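Local structure of GCN5-related N-acetyltransferase (Kribbella flavida, 4IUS) at residues L115-P120 with R237-E242; E135-I140 with A163-M168. The protein probably transfers an acyl group, most likely acetyl from acetyl-CoA, to an unidentified acceptor, as a member of the GCN5-related N-acetyltransferase family. The protein carries 1 engineered substitution. One frame throughout, in Å; residues are numbered along the deposited sequence.

Contact 1 of 2, residues L115-P120 with R237-E242; sequences LVPEFP and RRLGYE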
loop_
_atom_site.group_PDB
_atom_site.type_symbol
_atom_site.label_atom_id
_atom_site.label_comp_id
_atom_site.label_asym_id
_atom_site.label_seq_id
_atom_site.Cartn_x
_atom_site.Cartn_y
_atom_site.Cartn_z
ATOM N N LEU A 115 6.791 6.204 -17.628
ATOM C CA LEU A 115 7.534 5.610 -18.748
ATOM C C LEU A 115 7.338 4.104 -18.669
ATOM O O LEU A 115 7.605 3.500 -17.625
ATOM C CB LEU A 115 9.038 5.977 -18.686
ATOM C CG LEU A 115 9.398 7.480 -18.586
ATOM C CD1 LEU A 115 10.858 7.775 -18.190
ATOM C CD2 LEU A 115 9.070 8.181 -19.898
ATOM N N VAL A 116 6.742 3.509 -19.707
ATOM C CA VAL A 116 6.659 2.065 -19.807
ATOM C C VAL A 116 7.837 1.619 -20.670
ATOM O O VAL A 116 7.896 1.991 -21.847
ATOM C CB VAL A 116 5.311 1.579 -20.374
ATOM C CG1 VAL A 116 5.300 0.056 -20.444
ATOM C CG2 VAL A 116 4.141 2.112 -19.536
ATOM N N PRO A 117 8.754 0.800 -20.124
ATOM C CA PRO A 117 9.887 0.349 -20.903
ATOM C C PRO A 117 9.504 -0.504 -22.098
ATOM O O PRO A 117 8.410 -1.061 -22.150
ATOM C CB PRO A 117 10.689 -0.504 -19.915
ATOM C CG PRO A 117 10.231 -0.066 -18.556
ATOM C CD PRO A 117 8.791 0.260 -18.744
ATOM N N GLU A 118 10.413 -0.640 -23.039
ATOM C CA GLU A 118 10.223 -1.588 -24.126
ATOM C C GLU A 118 10.184 -3.002 -23.572
ATOM O O GLU A 118 10.946 -3.351 -22.670
ATOM C CB GLU A 118 11.393 -1.430 -25.119
ATOM C CG GLU A 118 11.424 -2.428 -26.267
ATOM C CD GLU A 118 12.497 -2.182 -27.316
ATOM O OE1 GLU A 118 13.318 -1.252 -27.153
ATOM O OE2 GLU A 118 12.487 -2.938 -28.325
ATOM N N PHE A 119 9.311 -3.826 -24.142
ATOM C CA PHE A 119 9.188 -5.219 -23.732
ATOM C C PHE A 119 10.180 -6.080 -24.533
ATOM O O PHE A 119 10.233 -5.945 -25.768
ATOM C CB PHE A 119 7.765 -5.718 -23.991
ATOM C CG PHE A 119 6.755 -5.330 -22.927
ATOM C CD1 PHE A 119 6.690 -4.064 -22.381
ATOM C CD2 PHE A 119 5.943 -6.299 -22.418
ATOM C CE1 PHE A 119 5.754 -3.786 -21.406
ATOM C CE2 PHE A 119 5.029 -6.029 -21.425
ATOM C CZ PHE A 119 4.933 -4.781 -20.932
ATOM N N PRO A 120 10.957 -6.969 -23.862
ATOM C CA PRO A 120 11.833 -7.871 -24.585
ATOM C C PRO A 120 11.062 -8.861 -25.456
ATOM O O PRO A 120 9.859 -9.035 -25.310
ATOM C CB PRO A 120 12.589 -8.603 -23.486
ATOM C CG PRO A 120 12.368 -7.846 -22.255
ATOM C CD PRO A 120 11.099 -7.102 -22.406
ATOM N N ARG A 237 12.800 4.656 -10.531
ATOM C CA ARG A 237 13.043 5.927 -11.221
ATOM C C ARG A 237 12.993 5.803 -12.739
ATOM O O ARG A 237 12.568 6.734 -13.419
ATOM C CB ARG A 237 14.399 6.521 -10.835
ATOM C CG ARG A 237 14.663 7.893 -11.459
ATOM C CD ARG A 237 15.607 8.802 -10.694
ATOM N NE ARG A 237 15.301 10.217 -10.943
ATOM C CZ ARG A 237 15.753 10.941 -11.973
ATOM N NH1 ARG A 237 16.551 10.399 -12.885
ATOM N NH2 ARG A 237 15.403 12.233 -12.087
ATOM N N ARG A 238 13.359 4.646 -13.255
ATOM C CA ARG A 238 13.334 4.449 -14.717
ATOM C C ARG A 238 11.915 4.544 -15.277
ATOM O O ARG A 238 11.726 4.769 -16.489
ATOM C CB ARG A 238 13.910 3.071 -15.084
ATOM C CG ARG A 238 15.350 2.856 -14.681
ATOM C CD ARG A 238 15.933 1.719 -15.499
ATOM N NE ARG A 238 17.350 1.492 -15.249
ATOM C CZ ARG A 238 17.860 0.561 -14.443
ATOM N NH1 ARG A 238 17.079 -0.285 -13.763
ATOM N NH2 ARG A 238 19.181 0.469 -14.314
ATOM N N LEU A 239 10.912 4.317 -14.411
ATOM C CA LEU A 239 9.526 4.395 -14.783
ATOM C C LEU A 239 8.890 5.771 -14.578
ATOM O O LEU A 239 7.722 5.990 -14.909
ATOM C CB LEU A 239 8.722 3.384 -13.950
ATOM C CG LEU A 239 9.279 1.944 -13.913
ATOM C CD1 LEU A 239 8.307 1.062 -13.135
ATOM C CD2 LEU A 239 9.535 1.398 -15.288
ATOM N N GLY A 240 9.661 6.701 -13.981
ATOM C CA GLY A 240 9.191 8.028 -13.659
ATOM C C GLY A 240 8.828 8.229 -12.196
ATOM O O GLY A 240 8.509 9.346 -11.820
ATOM N N TYR A 241 8.838 7.182 -11.384
ATOM C CA TYR A 241 8.535 7.342 -9.964
ATOM C C TYR A 241 9.660 8.099 -9.275
ATOM O O TYR A 241 10.849 7.872 -9.552
ATOM C CB TYR A 241 8.403 5.961 -9.314
ATOM C CG TYR A 241 7.044 5.283 -9.461
ATOM C CD1 TYR A 241 6.074 5.468 -8.531
ATOM C CD2 TYR A 241 6.784 4.424 -10.510
ATOM C CE1 TYR A 241 4.836 4.897 -8.671
ATOM C CE2 TYR A 241 5.548 3.805 -10.638
ATOM C CZ TYR A 241 4.578 4.034 -9.725
ATOM O OH TYR A 241 3.324 3.457 -9.773
ATOM N N GLU A 242 9.270 8.930 -8.327
ATOM C CA GLU A 242 10.216 9.704 -7.535
ATOM C C GLU A 242 9.794 9.666 -6.078
ATOM O O GLU A 242 8.608 9.644 -5.779
ATOM C CB GLU A 242 10.235 11.161 -7.975
ATOM C CG GLU A 242 10.668 11.401 -9.399
ATOM C CD GLU A 242 10.580 12.874 -9.691
ATOM O OE1 GLU A 242 11.380 13.596 -9.086
ATOM O OE2 GLU A 242 9.683 13.317 -10.469
#

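Contact 2 of 2, residues E135-I140 with A163-M168; sequences EAANAI and AVLIRM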
loop_
_atom_site.group_PDB
_atom_site.type_symbol
_atom_site.label_atom_id
_atom_site.label_comp_id
_atom_site.label_asym_id
_atom_site.label_seq_id
_atom_site.Cartn_x
_atom_site.Cartn_y
_atom_site.Cartn_z
ATOM N N GLU A 135 -5.810 -15.438 -9.238
ATOM C CA GLU A 135 -5.156 -16.483 -8.468
ATOM C C GLU A 135 -3.730 -16.655 -8.877
ATOM O O GLU A 135 -2.828 -16.778 -8.030
ATOM C CB GLU A 135 -5.925 -17.799 -8.579
ATOM C CG GLU A 135 -7.293 -17.788 -7.895
ATOM C CD GLU A 135 -8.158 -19.013 -8.265
ATOM O OE1 GLU A 135 -7.769 -19.857 -9.145
ATOM O OE2 GLU A 135 -9.250 -19.091 -7.686
ATOM N N ALA A 136 -3.459 -16.574 -10.180
ATOM C CA ALA A 136 -2.088 -16.621 -10.662
ATOM C C ALA A 136 -1.306 -15.425 -10.169
ATOM O O ALA A 136 -0.159 -15.572 -9.728
ATOM C CB ALA A 136 -2.038 -16.693 -12.178
ATOM N N ALA A 137 -1.885 -14.237 -10.244
ATOM C CA ALA A 137 -1.236 -13.010 -9.739
ATOM C C ALA A 137 -0.865 -13.151 -8.271
ATOM O O ALA A 137 0.260 -12.879 -7.863
ATOM C CB ALA A 137 -2.117 -11.789 -9.956
ATOM N N ASN A 138 -1.802 -13.624 -7.462
ATOM C CA ASN A 138 -1.552 -13.762 -6.021
ATOM C C ASN A 138 -0.459 -14.797 -5.751
ATOM O O ASN A 138 0.364 -14.594 -4.863
ATOM C CB ASN A 138 -2.830 -14.152 -5.283
ATOM C CG ASN A 138 -3.854 -13.050 -5.257
ATOM O OD1 ASN A 138 -3.548 -11.870 -5.559
ATOM N ND2 ASN A 138 -5.102 -13.394 -4.884
ATOM N N ALA A 139 -0.441 -15.883 -6.515
ATOM C CA ALA A 139 0.568 -16.910 -6.370
ATOM C C ALA A 139 1.942 -16.378 -6.742
ATOM O O ALA A 139 2.936 -16.712 -6.066
ATOM C CB ALA A 139 0.224 -18.136 -7.189
ATOM N N ILE A 140 2.057 -15.588 -7.814
ATOM C CA ILE A 140 3.360 -15.063 -8.233
ATOM C C ILE A 140 3.908 -14.106 -7.196
ATOM O O ILE A 140 5.085 -14.184 -6.862
ATOM C CB ILE A 140 3.297 -14.428 -9.631
ATOM C CG1 ILE A 140 2.937 -15.464 -10.702
ATOM C CG2 ILE A 140 4.558 -13.619 -9.908
ATOM C CD1 ILE A 140 2.475 -14.838 -12.010
ATOM N N ALA A 163 -5.312 -5.822 -11.495
ATOM C CA ALA A 163 -3.987 -6.389 -11.543
ATOM C C ALA A 163 -3.611 -6.680 -12.982
ATOM O O ALA A 163 -4.470 -6.709 -13.850
ATOM C CB ALA A 163 -3.851 -7.623 -10.644
ATOM N N VAL A 164 -2.329 -6.968 -13.190
ATOM C CA VAL A 164 -1.797 -7.303 -14.513
ATOM C C VAL A 164 -0.894 -8.534 -14.395
ATOM O O VAL A 164 -0.317 -8.777 -13.343
ATOM C CB VAL A 164 -1.026 -6.111 -15.154
ATOM C CG1 VAL A 164 -1.896 -4.857 -15.159
ATOM C CG2 VAL A 164 0.337 -5.893 -14.508
ATOM N N LEU A 165 -0.794 -9.256 -15.491
ATOM C CA LEU A 165 0.190 -10.312 -15.640
ATOM C C LEU A 165 1.087 -9.988 -16.811
ATOM O O LEU A 165 0.626 -9.645 -17.911
ATOM C CB LEU A 165 -0.525 -11.659 -15.888
ATOM C CG LEU A 165 -1.315 -12.191 -14.677
ATOM C CD1 LEU A 165 -2.144 -13.409 -15.077
ATOM C CD2 LEU A 165 -0.412 -12.524 -13.486
ATOM N N ILE A 166 2.379 -10.153 -16.572
ATOM C CA ILE A 166 3.406 -10.122 -17.604
ATOM C C ILE A 166 3.692 -11.579 -17.950
ATOM O O ILE A 166 3.924 -12.399 -17.037
ATOM C CB ILE A 166 4.687 -9.428 -17.113
ATOM C CG1 ILE A 166 4.432 -8.021 -16.663
ATOM C CG2 ILE A 166 5.811 -9.522 -18.134
ATOM C CD1 ILE A 166 3.920 -7.130 -17.728
ATOM N N ARG A 167 3.645 -11.916 -19.235
ATOM C CA ARG A 167 3.815 -13.281 -19.691
ATOM C C ARG A 167 5.052 -13.408 -20.538
ATOM O O ARG A 167 5.395 -12.504 -21.295
ATOM C CB ARG A 167 2.604 -13.702 -20.483
ATOM C CG ARG A 167 1.276 -13.406 -19.773
ATOM C CD ARG A 167 0.457 -12.320 -20.453
ATOM N NE ARG A 167 0.200 -12.791 -21.810
ATOM C CZ ARG A 167 -0.686 -13.728 -22.121
ATOM N NH1 ARG A 167 -0.742 -14.234 -23.361
ATOM N NH2 ARG A 167 -1.545 -14.151 -21.199
HETATM N N MSE A 168 5.700 -14.543 -20.406
HETATM C CA MSE A 168 6.806 -14.916 -21.256
HETATM C C MSE A 168 6.376 -16.147 -22.057
HETATM O O MSE A 168 6.005 -17.178 -21.461
HETATM C CB MSE A 168 8.031 -15.192 -20.385
HETATM C CG MSE A 168 9.257 -15.634 -21.145
HETATM SE SE MSE A 168 10.037 -14.328 -22.336
HETATM C CE MSE A 168 11.076 -13.363 -21.005
#

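Contact 1 of 2, residues L115-P120 with R237-E242
Leu115 meets Leu239 first through its backbone: its N donates to Leu239 O over 2.9 Å, with an N-H...O angle of 160°. The angle at hydrogen is near straight, but the donor stands above the carbonyl plane, 51° out of it, and not on a lone pair. The other half of the pairing is weaker, a CA-H...O contact of 3.5 Å from Leu239 CA to Leu115 O. That oxygen is buried by this contact and finds no hydrogen-bond partner; the methyl Leu239 CD2 lies 3.7 Å from Leu115 O. The Leu115 side chain also leans on 237-242: with CG beside the backbone N (chi1 -54°), its CD1 lies 3.6 Å from the carbonyl oxygen Arg238 O. Next to the paired Leu239, Gly240 follows the 3-10 turn, which Gly240 N closes onto Arg237 O at 3.0 Å. In the GNAT fold the junction joins two loops. Segment 115-120 belongs to the link between strands 99-109 and 123-127, while the other segment carries the end of the 3-10 turn into strand 242-251. Two residues on from Leu115, Pro117 supplies the apolar part. Its ring atom CG lies 3.6 Å from Leu239 CD2, CD is almost as near, and the two side chains pass at a slant. Pro117 also rests on Leu205 and Ala208 of helix 202-216, the helix that Phe119 reaches through Leu205.

Contact 2 of 2, residues E135-I140 with A163-M168
Helix 131-141 packs on one face of the mixed sheet of this GNAT protein, and its segment 135-140 meets strand 163-168 through a single leucine. The axes of the two short segments approach to 8.8 Å and make an angle of 74°, so the helix runs across the strand and touches it over a short length. Leu165 fills the crossing. Its CG lies beside the backbone N and opposite the carbonyl carbon (chi1 -68°), a setting that carries its two methyls to the helix. CD2 is the principal contact atom. It lies 3.9 Å from Ala137 CA and 4.0 Å from Ala137 CB, so it rests against the helix backbone where the short alanine side chain permits a close approach. Ile140, one turn further along the same helix face, brings the end of its longer branch to the same methyl, with CD1 4.0 Å from Leu165 CD2, and the two side chains pass at an angle. CD1 of Leu165 turns to Ala136, whose CB is 4.4 Å away, a looser touch. All the measured contacts across the pair are therefore apolar. The strand is held in place by its neighbours: Leu165 pairs through its backbone with Ala126, while Val164 and Ile166 pair with strand 171-179. Val164 and Ile166 send their side chains to helix 202-216, on the other face of the sheet. Ala137 and Ile140 also reach Thr175 of strand 171-179, which widens the seat of the helix to two strands. Helices packed on both faces of a central sheet are characteristic of the GNAT fold.

Overall arrangement
Contact 1 and contact 2 lie about 19 Å apart, centre to centre, and contact 2 is nested along the chain inside the loop that contact 1 closes. They meet at one point: Phe119 CE2 of 115-120 lies 4.0 Å from Ile166 CD1 of 163-168, a packing contact. Helix 202-216 is common to both, since Pro117 and Phe119 touch it from the loop side and Val164 and Ile166 from the sheet side. Helix 135-140 of contact 2 covers the opposite sheet face. Contact 1 is partly buried, contact 2 buried. Helix 202-216 begins within an Arg/Gln-x-x-Gly-x-Gly/Ala motif, which in GNAT enzymes binds the acetyl-CoA pyrophosphate, so both contacts probably border the cofactor-binding helix.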